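Local coordinates for protein putative rRNA methylase (Clostridium thermocellum ATCC 27405, PDB 3EEY) that binds S-adenosylmethionine and probably acts as a methyltransferase, with ribosomal RNA as its presumed substrate, at residues Y15-V20 / A41-E46; G23-D28 / C92-V97; A29-G34 / A61-K66; N47-G52 / I73-L78; F51-Q56 / K88-P93. One frame throughout, in Å; residues are numbered along the deposited sequence.

Contact 1: Y15-V20 / A41-E46; sequences YIKMFV and ASLVGE
With CG anti to its carbonyl carbon (chi1 -68°) and chi2 at -175°, Leu-43 spreads its two methyls toward helix 8-19, while Ile-16 turns CG2 anti to its own backbone N and Val-20 does the same with CG1 (chi1 175°). The result is a helix-to-helix seam on one side of the Rossmann-like sheet of an S-adenosylmethionine-dependent methyltransferase, where helix 35-44 packs beside helix 8-19. Leu-43 works as a fork. Its CD1 branch enters between Ile-16 and Val-20, touching Ile-16 CG2 at 3.7 Å, and its CD2 branch lies against the aliphatic CG of Lys-17, whose chain then bends away. The three side chains from 15-20 cross Leu-43 at about right angles, and no hydrogen bond joins the segments. Ile-16 and Val-20 also touch Ala-96 of strand 94-101. Helix 35-44 ends at Val-44, and Gly-45, with positive phi, is the first residue beyond it. Val-44 CG2 makes the loosest apolar touch, 4.4 Å from Val-20 CG1.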
# COMPACT_ATOMS: atom_id res chain seq x y z
N TYR A 15 0.59 3.69 8.96
CA TYR A 15 -0.79 4.10 8.69
C TYR A 15 -1.52 4.59 9.94
O TYR A 15 -2.32 5.52 9.86
CB TYR A 15 -1.58 2.95 8.06
CG TYR A 15 -1.44 2.88 6.55
CD1 TYR A 15 -0.60 1.94 5.95
CD2 TYR A 15 -2.16 3.75 5.73
CE1 TYR A 15 -0.46 1.88 4.57
CE2 TYR A 15 -2.03 3.68 4.34
CZ TYR A 15 -1.19 2.75 3.76
OH TYR A 15 -1.05 2.68 2.39
N ILE A 16 -1.23 3.98 11.08
CA ILE A 16 -1.84 4.37 12.35
C ILE A 16 -1.31 5.74 12.81
O ILE A 16 -2.09 6.59 13.23
CB ILE A 16 -1.69 3.26 13.46
CG1 ILE A 16 -2.53 2.01 13.13
CG2 ILE A 16 -2.07 3.77 14.82
CD1 ILE A 16 -4.04 2.20 13.05
N LYS A 17 0.00 5.95 12.69
CA LYS A 17 0.64 7.24 12.98
C LYS A 17 0.07 8.41 12.16
O LYS A 17 -0.04 9.52 12.68
CB LYS A 17 2.16 7.16 12.74
CG LYS A 17 2.99 6.73 13.95
CD LYS A 17 4.25 5.98 13.53
CE LYS A 17 5.07 6.69 12.45
NZ LYS A 17 6.37 7.21 12.95
N MET A 18 -0.30 8.15 10.90
CA MET A 18 -0.97 9.13 10.01
C MET A 18 -2.31 9.62 10.55
O MET A 18 -2.69 10.77 10.33
CB MET A 18 -1.26 8.51 8.64
CG MET A 18 -0.14 8.51 7.60
SD MET A 18 -0.60 7.51 6.15
CE MET A 18 -1.71 8.62 5.28
N PHE A 19 -3.03 8.74 11.23
CA PHE A 19 -4.42 8.99 11.57
C PHE A 19 -4.65 9.32 13.03
O PHE A 19 -5.55 10.09 13.36
CB PHE A 19 -5.26 7.77 11.19
CG PHE A 19 -5.59 7.69 9.73
CD1 PHE A 19 -6.84 8.09 9.27
CD2 PHE A 19 -4.68 7.19 8.80
CE1 PHE A 19 -7.17 8.01 7.93
CE2 PHE A 19 -5.00 7.11 7.45
CZ PHE A 19 -6.25 7.53 7.01
N VAL A 20 -3.85 8.74 13.92
CA VAL A 20 -4.06 8.88 15.35
C VAL A 20 -3.32 10.09 15.90
O VAL A 20 -2.11 10.22 15.73
CB VAL A 20 -3.64 7.59 16.11
CG1 VAL A 20 -3.75 7.76 17.62
CG2 VAL A 20 -4.50 6.44 15.67
N ALA A 41 -0.91 3.39 22.89
CA ALA A 41 -0.87 4.17 24.13
C ALA A 41 0.07 5.39 24.06
O ALA A 41 -0.25 6.45 24.59
CB ALA A 41 -0.50 3.28 25.30
N SER A 42 1.21 5.22 23.39
CA SER A 42 2.18 6.30 23.26
C SER A 42 1.72 7.39 22.30
O SER A 42 2.06 8.56 22.48
CB SER A 42 3.53 5.75 22.80
OG SER A 42 3.45 5.29 21.46
N LEU A 43 0.96 7.01 21.28
CA LEU A 43 0.43 7.96 20.30
C LEU A 43 -0.69 8.81 20.85
O LEU A 43 -0.90 9.94 20.42
CB LEU A 43 -0.11 7.22 19.07
CG LEU A 43 0.82 6.48 18.12
CD1 LEU A 43 -0.02 6.00 16.98
CD2 LEU A 43 1.96 7.36 17.61
N VAL A 44 -1.41 8.24 21.81
CA VAL A 44 -2.68 8.79 22.23
C VAL A 44 -2.55 9.73 23.44
O VAL A 44 -3.42 10.58 23.67
CB VAL A 44 -3.69 7.63 22.42
CG1 VAL A 44 -3.83 7.21 23.88
CG2 VAL A 44 -4.98 8.00 21.82
N GLY A 45 -1.45 9.59 24.18
CA GLY A 45 -1.13 10.52 25.25
C GLY A 45 -1.91 10.31 26.53
O GLY A 45 -2.57 9.29 26.71
N GLU A 46 -1.84 11.31 27.40
CA GLU A 46 -2.42 11.28 28.74
C GLU A 46 -3.96 11.31 28.74
O GLU A 46 -4.60 10.63 29.54
CB GLU A 46 -1.87 12.47 29.54
CG GLU A 46 -2.22 12.49 31.02
CD GLU A 46 -2.18 13.89 31.62
OE1 GLU A 46 -2.91 14.13 32.60
OE2 GLU A 46 -1.42 14.74 31.10

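Contact 2: G23-D28 / C92-V97; sequences GDTVVD and CPVKAV
Val-27, Thr-25 and Lys-95 bury the most surface here, and each binds the two segments in a different way. Val-27 lies beside Val-97, both side chains pointing the same way, with Val-27 CB 3.8 Å from Val-97 CG1. The Val-27 methyl CG2 meets Val-94 CG1 at 3.9 Å, so one valine bridges two residues of the partner. Its backbone N donates to Ala-96 O at 2.9 Å, the acceptor being approached in the carbonyl plane. Thr-25 contributes through its carbonyl: Lys-95 N reaches Thr-25 O at 2.8 Å in a nearly straight bond (167°) that runs almost along the C=O axis. The Thr-25 methyl CG2, anti to the backbone N, fits against Cys-92 SG at 3.8 Å and also near Val-94 CG1. Lys-95 starts with CG anti to the backbone N and then bends at chi2 and chi4, curling over Asp-24 so that Lys-95 NZ forms a salt bridge to Asp-24 OD2 at 3.0 Å from above the carboxylate plane. The same OD2 accepts from Lys-21 N, a second donor likely to favour the charged carboxylate. The chain turns a corner at Lys-95, and regular parallel pairing follows at Val-27 and Val-97. Strands 25-28 and 94-101 are thereby joined as the central parallel neighbours of the Rossmann-like methyltransferase sheet.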
# COMPACT_ATOMS: atom_id res chain seq x y z
N GLY A 23 -5.24 12.33 22.45
CA GLY A 23 -6.58 12.48 23.00
C GLY A 23 -7.63 11.58 22.37
O GLY A 23 -8.77 11.54 22.83
N ASP A 24 -7.24 10.85 21.33
CA ASP A 24 -8.15 9.97 20.58
C ASP A 24 -8.51 8.71 21.34
O ASP A 24 -7.84 8.34 22.30
CB ASP A 24 -7.54 9.59 19.23
CG ASP A 24 -7.68 10.69 18.18
OD1 ASP A 24 -8.57 11.55 18.33
OD2 ASP A 24 -6.89 10.68 17.21
N THR A 25 -9.59 8.06 20.93
CA THR A 25 -9.93 6.75 21.46
C THR A 25 -9.63 5.71 20.38
O THR A 25 -10.12 5.82 19.25
CB THR A 25 -11.39 6.67 21.95
OG1 THR A 25 -11.59 7.63 23.00
CG2 THR A 25 -11.72 5.28 22.50
N VAL A 26 -8.80 4.74 20.72
CA VAL A 26 -8.33 3.72 19.78
C VAL A 26 -8.53 2.33 20.37
O VAL A 26 -8.76 2.19 21.57
CB VAL A 26 -6.84 3.95 19.36
CG1 VAL A 26 -6.65 5.29 18.67
CG2 VAL A 26 -5.90 3.83 20.56
N VAL A 27 -8.47 1.30 19.52
CA VAL A 27 -8.67 -0.09 19.95
C VAL A 27 -7.54 -0.99 19.43
O VAL A 27 -7.18 -0.92 18.26
CB VAL A 27 -10.04 -0.69 19.46
CG1 VAL A 27 -10.30 -2.03 20.11
CG2 VAL A 27 -11.21 0.25 19.75
N ASP A 28 -6.99 -1.82 20.32
CA ASP A 28 -6.17 -2.94 19.92
C ASP A 28 -7.06 -4.16 20.07
O ASP A 28 -7.36 -4.60 21.17
CB ASP A 28 -4.92 -3.04 20.81
CG ASP A 28 -3.94 -4.11 20.34
OD1 ASP A 28 -4.26 -4.89 19.42
OD2 ASP A 28 -2.83 -4.18 20.91
N CYS A 92 -18.42 5.31 22.45
CA CYS A 92 -17.92 6.51 21.78
C CYS A 92 -17.36 6.15 20.39
O CYS A 92 -17.02 4.99 20.16
CB CYS A 92 -16.84 7.17 22.64
SG CYS A 92 -15.41 6.10 22.94
N PRO A 93 -17.29 7.13 19.46
CA PRO A 93 -16.59 6.89 18.20
C PRO A 93 -15.07 6.72 18.35
O PRO A 93 -14.43 7.50 19.06
CB PRO A 93 -16.90 8.15 17.38
CG PRO A 93 -18.06 8.79 18.06
CD PRO A 93 -17.89 8.47 19.50
N VAL A 94 -14.52 5.71 17.69
CA VAL A 94 -13.08 5.45 17.75
C VAL A 94 -12.35 5.94 16.50
O VAL A 94 -12.92 6.00 15.41
CB VAL A 94 -12.74 3.95 18.04
CG1 VAL A 94 -13.43 3.48 19.31
CG2 VAL A 94 -13.10 3.04 16.86
N LYS A 95 -11.09 6.33 16.68
CA LYS A 95 -10.28 6.82 15.57
C LYS A 95 -9.62 5.67 14.80
O LYS A 95 -9.52 5.74 13.57
CB LYS A 95 -9.22 7.80 16.07
CG LYS A 95 -8.56 8.65 14.98
CD LYS A 95 -9.55 9.64 14.36
CE LYS A 95 -8.84 10.84 13.74
NZ LYS A 95 -8.23 11.71 14.79
N ALA A 96 -9.19 4.64 15.51
CA ALA A 96 -8.45 3.55 14.90
C ALA A 96 -8.66 2.22 15.60
O ALA A 96 -8.94 2.19 16.79
CB ALA A 96 -6.97 3.87 14.82
N VAL A 97 -8.56 1.13 14.84
CA VAL A 97 -8.61 -0.22 15.39
C VAL A 97 -7.50 -1.03 14.72
O VAL A 97 -7.33 -0.98 13.51
CB VAL A 97 -9.98 -0.92 15.16
CG1 VAL A 97 -10.09 -2.20 15.99
CG2 VAL A 97 -11.14 -0.02 15.51

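Contact 3: A29-G34 / A61-K66; sequences ATCGNG and ANTTKK. With SAM (S-adenosylmethionine), chain K.
Thr-63 carries this contact, and its CB stands 4.1 Å from Gly-34 CA. From CB the methyl CG2, anti to the backbone N, reaches over the same Gly-34 CA and brushes Cys-31 SG. The hydroxyl OG1, anti to the carbonyl carbon (chi1 -57°), ends 3.0 Å from Gly-32 O, though its hydrogen-bond partner is Ala-59 O one helical turn back. Gly-34, with no side chain, lets its CA come within 3.5 Å of Thr-63 OG1. Alongside, the side chains of Asn-33 and Asn-62 lie side by side, pointing the same way, with their amide planes 35° apart. The loop contains a type II' turn from Cys-31 to Gly-34 and forms the glycine-rich cofactor loop of this methyltransferase fold: Asn-33 N donates to SAM O at 3.2 Å, and SAM N donates to Thr-30 O at 3.1 Å. It runs from strand 25-28 into helix 35-44, with Gly-34 as the N-cap, while helix 57-69 flanks it and Leu-78 of strand 76-79 touches both Cys-31 and Thr-63.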
# COMPACT_ATOMS: atom_id res chain seq x y z
N ALA A 29 -7.51 -4.70 18.94
CA ALA A 29 -8.47 -5.80 18.95
C ALA A 29 -7.84 -7.17 19.20
O ALA A 29 -8.54 -8.14 19.45
CB ALA A 29 -9.26 -5.81 17.66
N THR A 30 -6.51 -7.23 19.14
CA THR A 30 -5.78 -8.48 19.31
C THR A 30 -4.52 -8.18 20.13
O THR A 30 -3.45 -7.98 19.56
CB THR A 30 -5.36 -9.10 17.94
OG1 THR A 30 -4.81 -8.09 17.11
CG2 THR A 30 -6.55 -9.72 17.20
N CYS A 31 -4.68 -8.15 21.45
CA CYS A 31 -3.62 -7.72 22.37
C CYS A 31 -2.29 -8.45 22.27
O CYS A 31 -1.25 -7.80 22.12
CB CYS A 31 -4.11 -7.78 23.82
SG CYS A 31 -4.74 -6.22 24.33
N GLY A 32 -2.33 -9.77 22.36
CA GLY A 32 -1.14 -10.61 22.33
C GLY A 32 -0.19 -10.26 23.46
O GLY A 32 -0.59 -10.19 24.62
N ASN A 33 1.06 -9.98 23.09
CA ASN A 33 2.08 -9.58 24.05
C ASN A 33 2.07 -8.09 24.41
O ASN A 33 2.75 -7.66 25.35
CB ASN A 33 3.46 -10.04 23.58
CG ASN A 33 3.59 -11.56 23.53
OD1 ASN A 33 3.15 -12.26 24.44
ND2 ASN A 33 4.20 -12.06 22.47
N GLY A 34 1.30 -7.31 23.66
CA GLY A 34 1.01 -5.92 24.02
C GLY A 34 1.79 -4.85 23.28
O GLY A 34 1.73 -3.67 23.64
N ALA A 61 -2.12 -10.69 30.90
CA ALA A 61 -1.09 -10.52 31.93
C ALA A 61 0.21 -9.96 31.37
O ALA A 61 0.83 -9.09 31.98
CB ALA A 61 -0.84 -11.84 32.65
N ASN A 62 0.61 -10.47 30.21
CA ASN A 62 1.80 -9.98 29.50
C ASN A 62 1.67 -8.54 28.99
O ASN A 62 2.64 -7.79 29.00
CB ASN A 62 2.15 -10.91 28.34
CG ASN A 62 2.71 -12.24 28.80
OD1 ASN A 62 2.87 -12.49 29.99
ND2 ASN A 62 3.02 -13.11 27.84
N THR A 63 0.46 -8.19 28.55
CA THR A 63 0.14 -6.82 28.13
C THR A 63 0.11 -5.87 29.33
O THR A 63 0.59 -4.74 29.23
CB THR A 63 -1.18 -6.79 27.32
OG1 THR A 63 -1.07 -7.66 26.18
CG2 THR A 63 -1.50 -5.39 26.82
N THR A 64 -0.43 -6.34 30.46
CA THR A 64 -0.47 -5.57 31.71
C THR A 64 0.95 -5.29 32.19
O THR A 64 1.26 -4.17 32.58
CB THR A 64 -1.25 -6.31 32.84
OG1 THR A 64 -2.48 -6.83 32.32
CG2 THR A 64 -1.56 -5.36 34.00
N LYS A 65 1.81 -6.30 32.12
CA LYS A 65 3.20 -6.20 32.54
C LYS A 65 3.97 -5.21 31.66
O LYS A 65 4.68 -4.35 32.18
CB LYS A 65 3.87 -7.57 32.51
CG LYS A 65 5.30 -7.59 33.03
CD LYS A 65 5.91 -8.97 32.91
CE LYS A 65 7.42 -8.93 33.05
NZ LYS A 65 7.87 -8.48 34.40
N LYS A 66 3.81 -5.34 30.35
CA LYS A 66 4.38 -4.43 29.35
C LYS A 66 4.04 -2.96 29.59
O LYS A 66 4.94 -2.12 29.67
CB LYS A 66 3.88 -4.83 27.96
CG LYS A 66 4.91 -5.52 27.10
CD LYS A 66 5.54 -4.54 26.14
CE LYS A 66 6.45 -5.17 25.09
NZ LYS A 66 6.41 -6.65 25.00
N SAM K . -0.62 -7.52 18.30
CA SAM K . -0.16 -8.74 19.03
C SAM K . 1.22 -8.55 19.67
O SAM K . 1.93 -9.50 20.00
OXT SAM K . 1.65 -7.41 19.87
CB SAM K . -0.21 -9.96 18.12
CG SAM K . -1.60 -10.60 18.08
SD SAM K . -1.56 -12.40 17.88
CE SAM K . -1.07 -12.53 16.14
C5' SAM K . -3.34 -12.76 17.85
C4' SAM K . -3.95 -12.58 19.25
O4' SAM K . -5.36 -12.48 19.18
C3' SAM K . -3.64 -13.75 20.18
O3' SAM K . -3.10 -13.24 21.37
C2' SAM K . -4.97 -14.43 20.42
O2' SAM K . -5.09 -14.98 21.72
C1' SAM K . -5.94 -13.27 20.20
N9 SAM K . -7.30 -13.70 19.83
C8 SAM K . -7.71 -14.87 19.24
N7 SAM K . -9.06 -14.83 19.10
C5 SAM K . -9.51 -13.65 19.59
C6 SAM K . -10.77 -13.08 19.71
N6 SAM K . -11.86 -13.71 19.28
N1 SAM K . -10.89 -11.83 20.28
C2 SAM K . -9.79 -11.14 20.74
N3 SAM K . -8.55 -11.70 20.61
C4 SAM K . -8.41 -12.93 20.06

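Contact 4: N47-G52 / I73-L78; sequences NGRVFG and IDRVTL
Two guanidinium groups meet with planes 51° apart: NH2 of Arg-49 sits over one face of Arg-75, while a face of Arg-49 itself is covered by the carbonyl O of Arg-75, 3.1 Å above the plane. The edge of Arg-75 is used differently, NE giving Gly-48 O a short bond of 2.7 Å close to the guanidinium plane. At the edge of Arg-49 lies a water that accepts from NH2 and donates to Asp-74 O, and NH1 makes a weak, bent bond to Thr-77 OG1. Bends at chi2 and chi3 fold Arg-49 back across Thr-77. The like charges are close, with Arg-49 NH2 and Arg-75 NH2 3.4 Å apart, a repulsion that the carbonyls and water around them would partly offset. The backbones pair as a parallel ladder: Val-50 N to Arg-75 O at 3.0 Å, Thr-77 N to Val-50 O at 2.8 Å and Gly-52 N to Thr-77 O at 2.9 Å. Leu-78 CD2 lies 4.1 Å from Gly-52 CA, which has no side chain. These strands belong to one beta-alpha-beta unit, linked through helix 57-69; Val-50 and Val-76 pack against helix 35-44, and strand 25-28 flanks strand 49-53 on its other side.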
# COMPACT_ATOMS: atom_id res chain seq x y z
N ASN A 47 -4.53 12.10 27.83
CA ASN A 47 -5.97 12.30 27.76
C ASN A 47 -6.69 11.37 26.79
O ASN A 47 -7.90 11.50 26.57
CB ASN A 47 -6.27 13.76 27.43
CG ASN A 47 -5.74 14.72 28.47
OD1 ASN A 47 -5.96 14.54 29.67
ND2 ASN A 47 -5.05 15.76 28.02
N GLY A 48 -5.94 10.43 26.22
CA GLY A 48 -6.51 9.47 25.28
C GLY A 48 -6.88 8.16 25.95
O GLY A 48 -6.60 7.96 27.13
N ARG A 49 -7.50 7.27 25.19
CA ARG A 49 -7.95 5.99 25.71
C ARG A 49 -7.68 4.86 24.70
O ARG A 49 -7.97 4.99 23.53
CB ARG A 49 -9.43 6.07 26.10
CG ARG A 49 -10.11 4.75 26.53
CD ARG A 49 -9.48 4.10 27.78
NE ARG A 49 -9.28 5.06 28.87
CZ ARG A 49 -8.74 4.77 30.05
NH1 ARG A 49 -8.35 3.53 30.33
NH2 ARG A 49 -8.60 5.72 30.96
N VAL A 50 -7.12 3.76 25.20
CA VAL A 50 -6.90 2.55 24.42
C VAL A 50 -7.71 1.40 25.02
O VAL A 50 -7.56 1.09 26.20
CB VAL A 50 -5.40 2.14 24.42
CG1 VAL A 50 -5.17 0.91 23.52
CG2 VAL A 50 -4.51 3.29 24.00
N PHE A 51 -8.55 0.78 24.21
CA PHE A 51 -9.22 -0.45 24.60
C PHE A 51 -8.46 -1.63 24.02
O PHE A 51 -8.19 -1.68 22.82
CB PHE A 51 -10.68 -0.46 24.12
CG PHE A 51 -11.58 0.49 24.86
CD1 PHE A 51 -12.16 0.12 26.07
CD2 PHE A 51 -11.84 1.76 24.36
CE1 PHE A 51 -12.99 1.00 26.77
CE2 PHE A 51 -12.67 2.65 25.04
CZ PHE A 51 -13.24 2.27 26.25
N GLY A 52 -8.10 -2.57 24.88
CA GLY A 52 -7.39 -3.77 24.46
C GLY A 52 -8.19 -5.03 24.72
O GLY A 52 -8.85 -5.15 25.75
N ILE A 73 -0.02 2.10 31.49
CA ILE A 73 -1.22 1.34 31.90
C ILE A 73 -2.41 2.27 32.25
O ILE A 73 -3.57 1.84 32.24
CB ILE A 73 -0.87 0.33 33.05
CG1 ILE A 73 -1.96 -0.74 33.25
CG2 ILE A 73 -0.55 1.04 34.36
CD1 ILE A 73 -1.90 -1.89 32.28
N ASP A 74 -2.11 3.54 32.50
CA ASP A 74 -3.06 4.57 32.94
C ASP A 74 -4.21 4.80 31.96
O ASP A 74 -5.37 4.92 32.36
CB ASP A 74 -2.33 5.91 33.13
CG ASP A 74 -0.84 5.75 33.41
OD1 ASP A 74 -0.41 6.08 34.54
OD2 ASP A 74 -0.11 5.31 32.50
N ARG A 75 -3.89 4.90 30.69
CA ARG A 75 -4.89 5.15 29.68
C ARG A 75 -5.36 3.94 28.91
O ARG A 75 -6.04 4.08 27.95
CB ARG A 75 -4.42 6.20 28.71
CG ARG A 75 -4.45 7.58 29.25
CD ARG A 75 -5.51 7.73 30.30
NE ARG A 75 -6.65 8.43 29.78
CZ ARG A 75 -7.59 8.95 30.52
NH1 ARG A 75 -8.60 9.58 29.95
NH2 ARG A 75 -7.53 8.85 31.83
N VAL A 76 -5.02 2.77 29.37
CA VAL A 76 -5.44 1.52 28.72
C VAL A 76 -6.48 0.73 29.54
O VAL A 76 -6.27 0.45 30.72
CB VAL A 76 -4.22 0.61 28.40
CG1 VAL A 76 -4.64 -0.62 27.62
CG2 VAL A 76 -3.16 1.38 27.63
N THR A 77 -7.59 0.37 28.89
CA THR A 77 -8.58 -0.53 29.47
C THR A 77 -8.46 -1.92 28.82
O THR A 77 -8.81 -2.11 27.65
CB THR A 77 -10.02 0.01 29.28
OG1 THR A 77 -10.10 1.34 29.80
CG2 THR A 77 -11.03 -0.87 29.98
N LEU A 78 -7.95 -2.88 29.58
CA LEU A 78 -7.78 -4.24 29.09
C LEU A 78 -8.99 -5.10 29.42
O LEU A 78 -9.43 -5.16 30.58
CB LEU A 78 -6.51 -4.88 29.66
CG LEU A 78 -5.16 -4.31 29.20
CD1 LEU A 78 -4.02 -5.01 29.91
CD2 LEU A 78 -5.00 -4.43 27.69
O HOH W 1 -7.94 4.71 33.70

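Contact 5: F51-Q56 / K88-P93; sequences FGFDIQ and KYIDCP. With SAM (S-adenosylmethionine), chain K.
The end of strand 49-53 in the Rossmann-like fold carries the acidic residue that holds the cofactor ribose, and the 88-93 loop packs against the aromatic residues just before it. Ile-90 CG1, anti to its carbonyl carbon, rests over the centre of the Phe-51 ring, a CH-pi contact 3.8 Å from the centroid and only 11° off the normal. Its CD1 continues to the rim of Phe-53 at CE2. Phe-53 also turns an edge toward the face of Tyr-89 in an offset edge-to-face pair with planes at 68°, Phe-53 CE1 coming 3.8 Å from Tyr-89 CD2; the Tyr-89 hydroxyl is bonded to Asp-81. Beyond this apolar patch, Asp-54 grips both ribose hydroxyls, SAM O2' donating to OD1 at 2.7 Å and SAM O3' to OD2 at 2.8 Å. Gln-56 N also donates to OD1, closing an Asx turn that steadies the carboxylate through its anti lone pair. Gln-56 NE2 donates to SAM O2' at 2.9 Å.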
# COMPACT_ATOMS: atom_id res chain seq x y z
N PHE A 51 -8.55 0.78 24.21
CA PHE A 51 -9.22 -0.45 24.60
C PHE A 51 -8.46 -1.63 24.02
O PHE A 51 -8.19 -1.68 22.82
CB PHE A 51 -10.68 -0.46 24.12
CG PHE A 51 -11.58 0.49 24.86
CD1 PHE A 51 -12.16 0.12 26.07
CD2 PHE A 51 -11.84 1.76 24.36
CE1 PHE A 51 -12.99 1.00 26.77
CE2 PHE A 51 -12.67 2.65 25.04
CZ PHE A 51 -13.24 2.27 26.25
N GLY A 52 -8.10 -2.57 24.88
CA GLY A 52 -7.39 -3.77 24.46
C GLY A 52 -8.19 -5.03 24.72
O GLY A 52 -8.85 -5.15 25.75
N PHE A 53 -8.13 -5.97 23.78
CA PHE A 53 -8.92 -7.19 23.84
C PHE A 53 -8.05 -8.41 23.61
O PHE A 53 -7.18 -8.40 22.73
CB PHE A 53 -10.01 -7.18 22.75
CG PHE A 53 -11.12 -6.20 23.00
CD1 PHE A 53 -12.25 -6.58 23.74
CD2 PHE A 53 -11.06 -4.92 22.48
CE1 PHE A 53 -13.28 -5.67 23.97
CE2 PHE A 53 -12.09 -4.01 22.71
CZ PHE A 53 -13.19 -4.39 23.46
N ASP A 54 -8.30 -9.46 24.39
CA ASP A 54 -7.79 -10.80 24.10
C ASP A 54 -8.63 -11.83 24.85
O ASP A 54 -9.32 -11.50 25.82
CB ASP A 54 -6.31 -10.94 24.47
CG ASP A 54 -5.57 -11.88 23.54
OD1 ASP A 54 -5.88 -13.09 23.51
OD2 ASP A 54 -4.65 -11.41 22.83
N ILE A 55 -8.57 -13.08 24.40
CA ILE A 55 -9.34 -14.17 24.99
C ILE A 55 -8.50 -15.05 25.92
O ILE A 55 -9.02 -15.98 26.54
CB ILE A 55 -10.06 -15.05 23.92
CG1 ILE A 55 -9.05 -15.67 22.95
CG2 ILE A 55 -11.12 -14.24 23.18
CD1 ILE A 55 -9.64 -16.73 22.04
N GLN A 56 -7.20 -14.75 26.00
CA GLN A 56 -6.28 -15.52 26.84
C GLN A 56 -5.84 -14.74 28.07
O GLN A 56 -5.60 -13.53 27.98
CB GLN A 56 -5.06 -15.96 26.03
CG GLN A 56 -5.36 -16.95 24.92
CD GLN A 56 -4.10 -17.50 24.26
OE1 GLN A 56 -3.20 -18.01 24.94
NE2 GLN A 56 -4.03 -17.42 22.94
N LYS A 88 -19.99 -3.92 23.29
CA LYS A 88 -20.48 -3.99 24.67
C LYS A 88 -19.69 -3.10 25.63
O LYS A 88 -20.15 -2.79 26.73
CB LYS A 88 -20.45 -5.44 25.18
CG LYS A 88 -21.43 -6.37 24.48
CD LYS A 88 -21.28 -7.80 24.94
CE LYS A 88 -22.19 -8.70 24.13
NZ LYS A 88 -21.94 -10.14 24.38
N TYR A 89 -18.49 -2.69 25.22
CA TYR A 89 -17.57 -2.00 26.11
C TYR A 89 -17.29 -0.58 25.64
O TYR A 89 -16.83 0.25 26.42
CB TYR A 89 -16.27 -2.79 26.21
CG TYR A 89 -16.44 -4.21 26.69
CD1 TYR A 89 -16.40 -4.52 28.05
CD2 TYR A 89 -16.62 -5.25 25.78
CE1 TYR A 89 -16.55 -5.84 28.50
CE2 TYR A 89 -16.77 -6.57 26.21
CZ TYR A 89 -16.73 -6.85 27.57
OH TYR A 89 -16.87 -8.15 28.01
N ILE A 90 -17.55 -0.32 24.37
CA ILE A 90 -17.25 0.97 23.75
C ILE A 90 -18.55 1.57 23.19
O ILE A 90 -19.31 0.89 22.51
CB ILE A 90 -16.18 0.82 22.63
CG1 ILE A 90 -14.96 0.03 23.15
CG2 ILE A 90 -15.74 2.19 22.10
CD1 ILE A 90 -14.07 -0.56 22.08
N ASP A 91 -18.79 2.85 23.50
CA ASP A 91 -19.99 3.55 23.02
C ASP A 91 -19.66 4.86 22.31
O ASP A 91 -20.52 5.44 21.64
CB ASP A 91 -20.98 3.78 24.17
CG ASP A 91 -20.40 4.62 25.31
OD1 ASP A 91 -19.16 4.68 25.48
OD2 ASP A 91 -21.20 5.23 26.05
N CYS A 92 -18.42 5.31 22.45
CA CYS A 92 -17.92 6.51 21.78
C CYS A 92 -17.36 6.15 20.39
O CYS A 92 -17.02 4.99 20.16
CB CYS A 92 -16.84 7.17 22.64
SG CYS A 92 -15.41 6.10 22.94
N PRO A 93 -17.29 7.13 19.46
CA PRO A 93 -16.59 6.89 18.20
C PRO A 93 -15.07 6.72 18.35
O PRO A 93 -14.43 7.50 19.06
CB PRO A 93 -16.90 8.15 17.38
CG PRO A 93 -18.06 8.79 18.06
CD PRO A 93 -17.89 8.47 19.50
N SAM K . -0.62 -7.52 18.30
CA SAM K . -0.16 -8.74 19.03
C SAM K . 1.22 -8.55 19.67
O SAM K . 1.93 -9.50 20.00
OXT SAM K . 1.65 -7.41 19.87
CB SAM K . -0.21 -9.96 18.12
CG SAM K . -1.60 -10.60 18.08
SD SAM K . -1.56 -12.40 17.88
CE SAM K . -1.07 -12.53 16.14
C5' SAM K . -3.34 -12.76 17.85
C4' SAM K . -3.95 -12.58 19.25
O4' SAM K . -5.36 -12.48 19.18
C3' SAM K . -3.64 -13.75 20.18
O3' SAM K . -3.10 -13.24 21.37
C2' SAM K . -4.97 -14.43 20.42
O2' SAM K . -5.09 -14.98 21.72
C1' SAM K . -5.94 -13.27 20.20
N9 SAM K . -7.30 -13.70 19.83
C8 SAM K . -7.71 -14.87 19.24
N7 SAM K . -9.06 -14.83 19.10
C5 SAM K . -9.51 -13.65 19.59
C6 SAM K . -10.77 -13.08 19.71
N6 SAM K . -11.86 -13.71 19.28
N1 SAM K . -10.89 -11.83 20.28
C2 SAM K . -9.79 -11.14 20.74
N3 SAM K . -8.55 -11.70 20.61
C4 SAM K . -8.41 -12.93 20.06

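In the fold
All five contacts lie in or around the parallel part of a mixed seven-stranded sheet, where the strand order is 76-79, 49-53, 25-28, 94-101. Contacts 4 and 2 pair the outer and inner members of this group, their centres about 10 Å apart, and strands 49-53 and 25-28 join them directly. Contact 1 closes first along the chain and packs helices 8-19 and 35-44 on one face of the sheet, about 17 Å from contact 3 between centres. Contact 5 starts on the same strand as contact 4 and ends on residues shared with contact 2. Contacts 3 and 5 both touch S-adenosylmethionine, so loops following the neighbouring strands 25-28 and 49-53 both contribute to its binding site.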